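Local coordinates for protein putative polyketide cyclase (Bacillus cereus, PDB 3K0Z) that is of unknown function but belongs to the SnoaL-like polyketide cyclase family and may act on a small ligand in a cone-shaped NTF2-type fold, at residues E53-T58 and G78-A83; M22-S27 and K31-M36. All coordinates share one frame; numbering follows the deposited sequence.

Interaction 1 (E53-T58 and G78-A83); sequences ELIPQT and GLKFAA
Ile55, in a short turn of helix at about 55-58, faces Leu79 and Lys80 of helix 76-87, and the backbones come nearest at the CA atoms of Ile55 and Leu79, 8.2 Å apart. A single aliphatic branch spans most of that distance. CG1 of Ile55 stands anti to its own carbonyl carbon (chi1 -67°), and the extended second torsion sends CD1 straight out to the other helix. This methyl comes to 3.5 Å from CG of Lys80, the closest approach of the contact, and lies 4.1 Å from CB of Leu79. It thus rests over the root of the leucine side chain and beside the methylenes of the lysine. The Lys80 chain runs extended past it, so that its CE also comes within 4.0 Å of Ile55 CD1. The lysine contributes methylenes here, and no hydrogen bond joins the two segments: the contact is purely van der Waals.

Around Ile55 the segment is held by bonds of its own. Leu54 O accepts from Gln57 N and from Thr58 OG1, the latter at 2.7 Å, and the two donors arrive from opposite faces of its carbonyl plane. Gln57 NE2 folds back to Glu53 O at 3.0 Å in a nearly straight bond (175°); the acceptor lies in the plane of the amide, although the donor sits well above the carbonyl plane.

Helix 30-49 touches both segments, with Trp47 against Leu79, Ala45 against Leu54 and Phe43 against Thr58. Backbone bonding of Thr58 to Ile137 and a bond from Lys136 NZ to Pro56 O tie the short turn to strand 136-144, so the contact joins small helical elements packed beside the long helix and the sheet of this NTF2-type fold.

Interaction 2 (M22-S27 and K31-M36); sequences MTIDPS and KEATEM
Ile24 lays its CG2 methyl against CB of Ala33, 3.8 Å away, in one of its two modelled conformers. CG2 is the branch anti to the backbone N (chi1 -49°), which turns it from strand 22-24 to the start of helix 30-49. With a bare methyl on the helical side, the backbones can approach closely: CA of Ile24 and CA of Ala33 are 7.1 Å apart. Val10 touches both residues and extends this small apolar patch.

Beyond the strand the contact becomes polar and indirect. One water donates to Glu32 OE1 at 2.8 Å and, over a longer 3.3 Å, to Ser27 O, bridging loop and helix where no direct hydrogen bond does. Glu32 OE1 also accepts from Ser29 N, just before the helix; the same oxygen therefore has a second partner at the start of the helix.

The loop has its own internal brace. Asp25 OD1 receives Ser27 N at 2.9 Å, an Asx turn, from above the carboxylate plane; Ser27 OG is modelled so close to the same oxygen that its distance is doubtful. OD2 has a weak bond from Gly104 N. Asp25 OD1 of the second subunit lies close to its counterpart here, and Pro26 and Ser27 pack across the same interface.

Such like charges could raise the proton affinity of the pair, while the N-H of Ser27 would oppose this. Between the segments, the methyl pair joins strand to helix and the water joins the following loop to the helix, which amounts to a small apolar contact with a water-mediated polar link at its edge.

Interaction 1 is a buried contact whose centre lies about 11 Å from the centre of the chain, whereas that of interaction 2 lies farther out, about 18 Å from it, and the contact is only partly buried. Their centres are 24 Å apart and they do not touch. Helix 30-49 relates them: its beginning supplies one side of interaction 2, while its later residues touch both segments of interaction 1. The chemistry follows position. Within one subunit, the inner site relies on aliphatic packing, lysine methylenes included; the outer one mixes a small apolar patch with a water-bridged carboxylate, and its loop borders the second subunit, which touches neither segment of interaction 1.

Interaction 1 (E53-T58 and G78-A83)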
loop_
_atom_site.group_PDB
_atom_site.type_symbol
_atom_site.label_atom_id
_atom_site.label_comp_id
_atom_site.label_asym_id
_atom_site.label_seq_id
_atom_site.Cartn_x
_atom_site.Cartn_y
_atom_site.Cartn_z
ATOM N N GLU A 53 4.148 24.136 8.428
ATOM C CA GLU A 53 5.284 24.147 9.334
ATOM C C GLU A 53 5.706 22.726 9.759
ATOM O O GLU A 53 6.824 22.528 10.219
ATOM C CB GLU A 53 5.037 25.043 10.527
ATOM C CG GLU A 53 3.992 24.543 11.537
ATOM C CD GLU A 53 2.574 25.031 11.239
ATOM O OE1 GLU A 53 2.276 25.503 10.079
ATOM O OE2 GLU A 53 1.752 24.924 12.193
ATOM N N LEU A 54 4.836 21.743 9.561
ATOM C CA LEU A 54 5.178 20.329 9.852
ATOM C C LEU A 54 6.169 19.765 8.854
ATOM O O LEU A 54 6.971 18.850 9.150
ATOM C CB LEU A 54 3.917 19.452 9.855
ATOM C CG LEU A 54 2.968 19.624 11.042
ATOM C CD1 LEU A 54 1.778 18.796 10.786
ATOM C CD2 LEU A 54 3.683 19.237 12.409
ATOM N N ILE A 55 6.121 20.268 7.640
ATOM C CA ILE A 55 6.947 19.674 6.567
ATOM C C ILE A 55 8.452 19.565 6.880
ATOM O O ILE A 55 9.025 18.475 6.837
ATOM C CB ILE A 55 6.672 20.370 5.208
ATOM C CG1 ILE A 55 5.250 20.049 4.752
ATOM C CG2 ILE A 55 7.671 19.911 4.128
ATOM C CD1 ILE A 55 4.782 20.854 3.574
ATOM N N PRO A 56 9.106 20.669 7.218
ATOM C CA PRO A 56 10.494 20.496 7.561
ATOM C C PRO A 56 10.766 19.697 8.841
ATOM O O PRO A 56 11.919 19.342 9.099
ATOM C CB PRO A 56 11.000 21.936 7.712
ATOM C CG PRO A 56 9.812 22.777 7.834
ATOM C CD PRO A 56 8.667 22.068 7.283
ATOM N N GLN A 57 9.750 19.428 9.660
ATOM C CA GLN A 57 9.990 18.591 10.821
ATOM C C GLN A 57 9.807 17.118 10.465
ATOM O O GLN A 57 10.082 16.249 11.289
ATOM C CB GLN A 57 9.039 18.955 11.954
ATOM C CG GLN A 57 9.154 20.420 12.424
ATOM C CD GLN A 57 8.103 20.757 13.447
ATOM O OE1 GLN A 57 8.194 20.333 14.580
ATOM N NE2 GLN A 57 7.105 21.558 13.053
ATOM N N THR A 58 9.321 16.842 9.251
ATOM C CA THR A 58 8.845 15.494 8.899
ATOM C C THR A 58 9.594 14.848 7.740
ATOM O O THR A 58 9.907 13.643 7.806
ATOM C CB THR A 58 7.360 15.545 8.547
ATOM O OG1 THR A 58 6.641 16.252 9.569
ATOM C CG2 THR A 58 6.772 14.114 8.362
ATOM N N GLY A 78 5.397 20.046 -3.665
ATOM C CA GLY A 78 4.255 19.222 -4.076
ATOM C C GLY A 78 3.377 18.771 -2.926
ATOM O O GLY A 78 2.178 18.520 -3.124
ATOM N N LEU A 79 3.959 18.633 -1.735
ATOM C CA LEU A 79 3.177 18.349 -0.549
ATOM C C LEU A 79 2.230 19.529 -0.218
ATOM O O LEU A 79 1.062 19.357 0.113
ATOM C CB LEU A 79 4.115 18.073 0.634
ATOM C CG LEU A 79 4.984 16.801 0.453
ATOM C CD1 LEU A 79 5.958 16.674 1.590
ATOM C CD2 LEU A 79 4.125 15.508 0.299
ATOM N N LYS A 80 2.782 20.719 -0.292
ATOM C CA LYS A 80 2.024 21.960 -0.078
ATOM C C LYS A 80 0.937 22.147 -1.122
ATOM O O LYS A 80 -0.178 22.586 -0.812
ATOM C CB LYS A 80 2.989 23.133 -0.149
ATOM C CG LYS A 80 4.075 23.059 0.901
ATOM C CD LYS A 80 5.038 24.214 0.770
ATOM C CE LYS A 80 6.248 23.990 1.642
ATOM N NZ LYS A 80 7.251 25.036 1.330
ATOM N N PHE A 81 1.286 21.862 -2.371
ATOM C CA PHE A 81 0.323 21.954 -3.469
ATOM C C PHE A 81 -0.871 21.042 -3.249
ATOM O O PHE A 81 -2.005 21.481 -3.324
ATOM C CB PHE A 81 0.973 21.636 -4.808
ATOM C CG PHE A 81 -0.003 21.641 -5.959
ATOM C CD1 PHE A 81 -0.383 22.830 -6.541
ATOM C CD2 PHE A 81 -0.560 20.457 -6.440
ATOM C CE1 PHE A 81 -1.310 22.844 -7.593
ATOM C CE2 PHE A 81 -1.487 20.476 -7.482
ATOM C CZ PHE A 81 -1.868 21.676 -8.036
ATOM N N ALA A 82 -0.601 19.780 -2.945
ATOM C CA ALA A 82 -1.618 18.749 -2.795
ATOM C C ALA A 82 -2.622 19.023 -1.671
ATOM O O ALA A 82 -3.845 18.807 -1.845
ATOM C CB ALA A 82 -0.919 17.328 -2.600
ATOM N N ALA A 83 -2.119 19.468 -0.533
ATOM C CA ALA A 83 -2.957 19.779 0.622
ATOM C C ALA A 83 -3.959 20.900 0.280
ATOM O O ALA A 83 -5.138 20.800 0.589
ATOM C CB ALA A 83 -2.093 20.184 1.808
#

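Interaction 2 (M22-S27 and K31-M36)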
loop_
_atom_site.group_PDB
_atom_site.type_symbol
_atom_site.label_atom_id
_atom_site.label_comp_id
_atom_site.label_asym_id
_atom_site.label_seq_id
_atom_site.Cartn_x
_atom_site.Cartn_y
_atom_site.Cartn_z
HETATM N N MSE A 22 -0.605 -1.277 15.230
HETATM C CA MSE A 22 0.795 -1.170 14.845
HETATM C C MSE A 22 1.525 -2.462 15.046
HETATM O O MSE A 22 1.257 -3.161 16.017
HETATM C CB MSE A 22 1.551 -0.183 15.754
HETATM C CG MSE A 22 1.423 1.212 15.435
HETATM SE SE MSE A 22 2.633 2.343 16.507
HETATM C CE MSE A 22 2.031 2.101 18.123
ATOM N N THR A 23 2.487 -2.725 14.167
ATOM C CA THR A 23 3.436 -3.779 14.327
ATOM C C THR A 23 4.843 -3.170 14.209
ATOM O O THR A 23 5.207 -2.562 13.188
ATOM C CB THR A 23 3.214 -4.877 13.264
ATOM O OG1 THR A 23 1.895 -5.407 13.414
ATOM C CG2 THR A 23 4.233 -5.970 13.401
ATOM N N ILE A 24 5.629 -3.323 15.266
ATOM C CA ILE A 24 6.993 -2.823 15.273
ATOM C C ILE A 24 8.038 -3.932 15.445
ATOM O O ILE A 24 7.992 -4.721 16.388
ATOM C CB ILE A 24 7.218 -1.790 16.369
ATOM C CG1 ILE A 24 6.114 -0.707 16.340
ATOM C CG2 ILE A 24 8.618 -1.213 16.176
ATOM C CD1 ILE A 24 6.120 0.293 17.535
ATOM N N ASP A 25 8.981 -3.944 14.513
ATOM C CA ASP A 25 10.166 -4.832 14.516
ATOM C C ASP A 25 10.817 -4.752 15.909
ATOM O O ASP A 25 11.234 -3.682 16.322
ATOM C CB ASP A 25 11.098 -4.262 13.431
ATOM C CG ASP A 25 12.477 -4.904 13.341
ATOM O OD1 ASP A 25 12.886 -5.744 14.171
ATOM O OD2 ASP A 25 13.182 -4.477 12.395
ATOM N N PRO A 26 10.862 -5.874 16.644
ATOM C CA PRO A 26 11.435 -5.935 17.994
ATOM C C PRO A 26 12.909 -5.597 18.113
ATOM O O PRO A 26 13.378 -5.280 19.196
ATOM C CB PRO A 26 11.240 -7.404 18.394
ATOM C CG PRO A 26 10.216 -7.924 17.519
ATOM C CD PRO A 26 10.251 -7.153 16.259
ATOM N N SER A 27 13.618 -5.642 16.998
ATOM C CA SER A 27 15.032 -5.405 16.970
ATOM C C SER A 27 15.337 -3.923 16.982
ATOM O O SER A 27 16.441 -3.554 17.320
ATOM C CB SER A 27 15.644 -6.080 15.740
ATOM O OG SER A 27 15.368 -5.335 14.569
ATOM N N LYS A 31 14.252 4.202 20.869
ATOM C CA LYS A 31 14.468 5.471 20.208
ATOM C C LYS A 31 14.270 5.322 18.709
ATOM O O LYS A 31 13.606 6.159 18.104
ATOM C CB LYS A 31 15.857 6.036 20.511
ATOM C CG LYS A 31 16.233 7.168 19.550
ATOM C CD LYS A 31 17.341 8.010 19.996
ATOM C CE LYS A 31 17.411 9.302 19.209
ATOM N NZ LYS A 31 17.647 9.081 17.743
ATOM N N GLU A 32 14.812 4.271 18.096
ATOM C CA GLU A 32 14.623 4.114 16.618
ATOM C C GLU A 32 13.161 3.929 16.260
ATOM O O GLU A 32 12.638 4.530 15.310
ATOM C CB GLU A 32 15.406 2.913 16.068
ATOM C CG GLU A 32 16.901 3.022 16.251
ATOM C CD GLU A 32 17.648 1.720 15.944
ATOM O OE1 GLU A 32 17.351 0.639 16.546
ATOM O OE2 GLU A 32 18.562 1.814 15.094
ATOM N N ALA A 33 12.470 3.083 16.999
ATOM C CA ALA A 33 11.043 2.861 16.722
ATOM C C ALA A 33 10.214 4.150 16.906
ATOM O O ALA A 33 9.323 4.448 16.106
ATOM C CB ALA A 33 10.474 1.732 17.616
ATOM N N THR A 34 10.526 4.903 17.942
ATOM C CA THR A 34 9.767 6.122 18.272
ATOM C C THR A 34 9.962 7.181 17.202
ATOM O O THR A 34 9.013 7.844 16.806
ATOM C CB THR A 34 10.217 6.669 19.633
ATOM O OG1 THR A 34 9.968 5.695 20.647
ATOM C CG2 THR A 34 9.493 7.937 20.009
ATOM N N GLU A 35 11.194 7.357 16.724
ATOM C CA GLU A 35 11.378 8.403 15.733
ATOM C C GLU A 35 10.711 8.067 14.359
ATOM O O GLU A 35 10.262 8.951 13.633
ATOM C CB GLU A 35 12.849 8.782 15.635
ATOM C CG GLU A 35 13.686 7.771 14.925
ATOM C CD GLU A 35 15.186 7.923 15.187
ATOM O OE1 GLU A 35 15.586 8.853 15.917
ATOM O OE2 GLU A 35 15.966 7.088 14.634
HETATM N N MSE A 36 10.614 6.798 14.028
HETATM C CA MSE A 36 9.905 6.374 12.826
HETATM C C MSE A 36 8.398 6.554 12.983
HETATM O O MSE A 36 7.722 7.051 12.062
HETATM C CB MSE A 36 10.281 4.922 12.508
HETATM C CG MSE A 36 11.692 4.809 12.063
HETATM SE SE MSE A 36 12.293 2.973 11.985
HETATM C CE MSE A 36 11.687 2.519 10.136
HETATM O O HOH W 1 18.536 -1.687 15.600
#